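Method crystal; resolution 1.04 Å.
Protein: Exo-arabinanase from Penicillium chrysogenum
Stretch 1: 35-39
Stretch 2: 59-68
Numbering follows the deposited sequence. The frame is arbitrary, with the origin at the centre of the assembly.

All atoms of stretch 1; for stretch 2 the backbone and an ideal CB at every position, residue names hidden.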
# COMPACT_ATOMS: atom_id res chain seq x y z
N ASP A 35 4.37 3.72 18.37
CA ASP A 35 5.19 4.54 17.51
C ASP A 35 4.76 4.38 16.04
O ASP A 35 4.38 3.31 15.59
CB ASP A 35 6.67 4.17 17.67
CG ASP A 35 7.29 4.57 18.99
OD1 ASP A 35 6.65 5.32 19.75
OD2 ASP A 35 8.45 4.08 19.21
N LEU A 36 4.89 5.47 15.29
CA LEU A 36 4.56 5.52 13.87
C LEU A 36 5.84 5.61 13.04
O LEU A 36 6.73 6.42 13.35
CB LEU A 36 3.71 6.74 13.58
CG LEU A 36 2.53 7.00 14.40
CD1 LEU A 36 1.79 8.25 13.93
CD2 LEU A 36 1.58 5.82 14.45
N LEU A 37 5.89 4.81 11.98
CA LEU A 37 6.97 4.87 10.99
C LEU A 37 6.39 5.17 9.64
O LEU A 37 5.28 4.68 9.29
CB LEU A 37 7.71 3.53 10.92
CG LEU A 37 8.37 3.02 12.22
CD1 LEU A 37 9.05 1.72 11.93
CD2 LEU A 37 9.33 4.02 12.73
N ALA A 38 7.12 5.95 8.86
CA ALA A 38 6.72 6.35 7.52
C ALA A 38 7.90 6.15 6.57
O ALA A 38 9.05 6.37 6.92
CB ALA A 38 6.26 7.79 7.50
N THR A 39 7.56 5.78 5.34
CA THR A 39 8.51 5.69 4.24
C THR A 39 7.81 6.07 2.94
O THR A 39 6.59 6.34 2.89
CB THR A 39 9.12 4.28 4.18
OG1 THR A 39 10.24 4.28 3.28
CG2 THR A 39 8.14 3.25 3.66
N UNK A 59 5.13 10.99 19.01
CA UNK A 59 4.14 11.91 19.60
C UNK A 59 2.88 11.93 18.74
O UNK A 59 2.17 12.92 18.60
CB UNK A 59 4.71 13.32 19.73
N UNK A 60 2.56 10.77 18.16
CA UNK A 60 1.33 10.54 17.47
C UNK A 60 1.15 11.42 16.25
O UNK A 60 0.04 11.74 15.80
CB UNK A 60 0.16 10.74 18.43
N UNK A 61 2.29 11.73 15.59
CA UNK A 61 2.34 12.40 14.34
C UNK A 61 2.66 13.86 14.37
O UNK A 61 2.78 14.45 13.31
CB UNK A 61 1.00 12.21 13.63
N UNK A 62 2.84 14.44 15.57
CA UNK A 62 3.18 15.85 15.63
C UNK A 62 4.57 16.17 15.09
O UNK A 62 4.73 17.21 14.45
CB UNK A 62 3.07 16.34 17.08
N UNK A 63 5.56 15.32 15.41
CA UNK A 63 6.93 15.51 14.96
C UNK A 63 7.47 14.21 14.42
O UNK A 63 7.04 13.11 14.78
CB UNK A 63 7.82 16.03 16.09
N UNK A 64 8.46 14.36 13.57
CA UNK A 64 9.06 13.26 12.77
C UNK A 64 10.56 13.39 12.71
O UNK A 64 11.09 14.52 12.59
CB UNK A 64 8.49 13.24 11.35
N UNK A 65 11.28 12.30 12.75
CA UNK A 65 12.72 12.28 12.60
C UNK A 65 13.16 11.05 11.85
O UNK A 65 12.62 9.97 12.09
CB UNK A 65 13.41 12.34 13.97
N UNK A 66 14.15 11.18 10.98
CA UNK A 66 14.72 10.00 10.32
C UNK A 66 15.46 9.13 11.32
O UNK A 66 16.29 9.64 12.10
CB UNK A 66 15.66 10.42 9.19
N UNK A 67 15.20 7.84 11.28
CA UNK A 67 15.88 6.90 12.14
C UNK A 67 16.79 5.92 11.41
O UNK A 67 17.73 5.42 12.01
CB UNK A 67 14.84 6.12 12.95
N UNK A 68 16.52 5.63 10.15
CA UNK A 68 17.34 4.66 9.37
C UNK A 68 16.97 4.84 7.90
O UNK A 68 16.04 5.58 7.54
CB UNK A 68 17.11 3.22 9.82

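Stretch 1 runs as a strand from L36 to T39 and offers mostly hydrocarbon: L36 and A38 direct CA-to-CB toward stretch 2, while L37 starts away but brings its end back. No hydrogen bond crosses, so shape and apolarity set the rules.

Position 59 opens a type I' turn. Its CB points away from stretch 1 and has nothing of it nearby, so a polar residue that steadies the turn would suit. It is D59, whose carboxylate takes a hydrogen bond from the backbone N of position 63, with D59 OD1 2.9 Å from that N.

At position 60, phi/psi of 63/33 are left-handed, favouring Asn, Gly or Asp, though others are tolerated. CB points away, 5.4 Å from L36 CD1, and leaves room for almost any size. The residue is H60, which meets L36 through its backbone: H60 C lies 4.0 Å from L36 CD1.

Position 61 is decided by its backbone. At 101/-2 a CB would jam against the carbonyl O of the residue before, which by itself calls for glycine; the 4.0 Å from the ideal CB to L36 CD1 is no clash. The residue is G61, and L36 CD1 packs 3.9 Å from G61 N.

Positions 62 and 63 are out of reach of stretch 1, and polar side chains fit both. K62 makes no contact with stretch 1; its N gives a weak 3.5 Å hydrogen bond to D59 O. T63 adds a second bond to the aspartate, T63 OG1 donating to D59 OD2 at 2.6 Å.

Position 64 is the instructive one. Its CB points sideways with nothing of stretch 1 within 5.5 Å, yet L36 and A38 present hydrocarbon beyond. A short side chain would not span the gap; a long apolar or aromatic one could, such as Met, Phe or Trp. W64, with chi1 in m, swings its ring across: CH2 reaches L36 CB at 3.8 Å and CZ3 reaches A38 CB at 3.8 Å, with L37 C at the ring edge. Its NE1 donates to G61 O at 2.9 Å, tying the indole back to the turn.

Positions 65 and 66 lie beyond stretch 1's reach and would accept many polar residues, as N65 and E66 illustrate; the E66 carboxylate is bound just outside the stretches.

Position 67 points toward stretch 1, but across a gap that small side chains would leave open. Ile, Leu or Met would suit the L37 methyls. I67 (chi1 p, chi2 t) extends CD1 to 3.9 Å from L37 CD2.

Position 68 is again out of reach; stretch 1 sets no constraint here, and a polar residue is one of many that would suit. S68 hydrogen-bonds elsewhere in the structure.

Stretch 2 (59-68) DHGKTWNEIS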
# COMPACT_ATOMS: atom_id res chain seq x y z
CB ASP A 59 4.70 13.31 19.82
CG ASP A 59 5.31 13.95 18.61
OD1 ASP A 59 5.12 13.36 17.49
OD2 ASP A 59 5.95 15.02 18.73
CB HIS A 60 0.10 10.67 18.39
CG HIS A 60 0.10 9.78 19.59
ND1 HIS A 60 0.40 8.47 19.56
CD2 HIS A 60 -0.23 10.02 20.88
CE1 HIS A 60 0.31 7.86 20.72
NE2 HIS A 60 -0.05 8.83 21.55
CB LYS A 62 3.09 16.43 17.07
CG LYS A 62 1.69 16.57 17.61
CD LYS A 62 1.57 17.09 19.06
CE LYS A 62 0.21 17.03 19.88
NZ LYS A 62 -0.73 17.85 20.90
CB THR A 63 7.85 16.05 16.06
OG1 THR A 63 7.97 15.10 17.11
CG2 THR A 63 7.33 17.37 16.63
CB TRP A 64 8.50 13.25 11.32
CG TRP A 64 7.02 12.97 11.36
CD1 TRP A 64 6.01 13.86 11.53
CD2 TRP A 64 6.40 11.68 11.25
NE1 TRP A 64 4.79 13.22 11.55
CE2 TRP A 64 5.00 11.88 11.37
CE3 TRP A 64 6.88 10.37 11.06
CZ2 TRP A 64 4.11 10.82 11.31
CZ3 TRP A 64 5.98 9.32 11.00
CH2 TRP A 64 4.63 9.54 11.12
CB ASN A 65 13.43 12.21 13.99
CG ASN A 65 13.24 13.51 14.75
OD1 ASN A 65 13.98 14.50 14.55
ND2 ASN A 65 12.31 13.51 15.65
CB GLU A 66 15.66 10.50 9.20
CG GLU A 66 16.14 9.32 8.31
CD GLU A 66 16.84 9.76 7.05
OE1 GLU A 66 17.64 10.66 7.12
OE2 GLU A 66 16.65 9.24 5.93
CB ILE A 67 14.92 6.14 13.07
CG1 ILE A 67 13.89 5.27 12.37
CG2 ILE A 67 14.21 7.13 14.00
CD1 ILE A 67 13.21 4.24 13.29
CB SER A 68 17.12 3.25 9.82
OG SER A 68 15.77 2.85 9.53
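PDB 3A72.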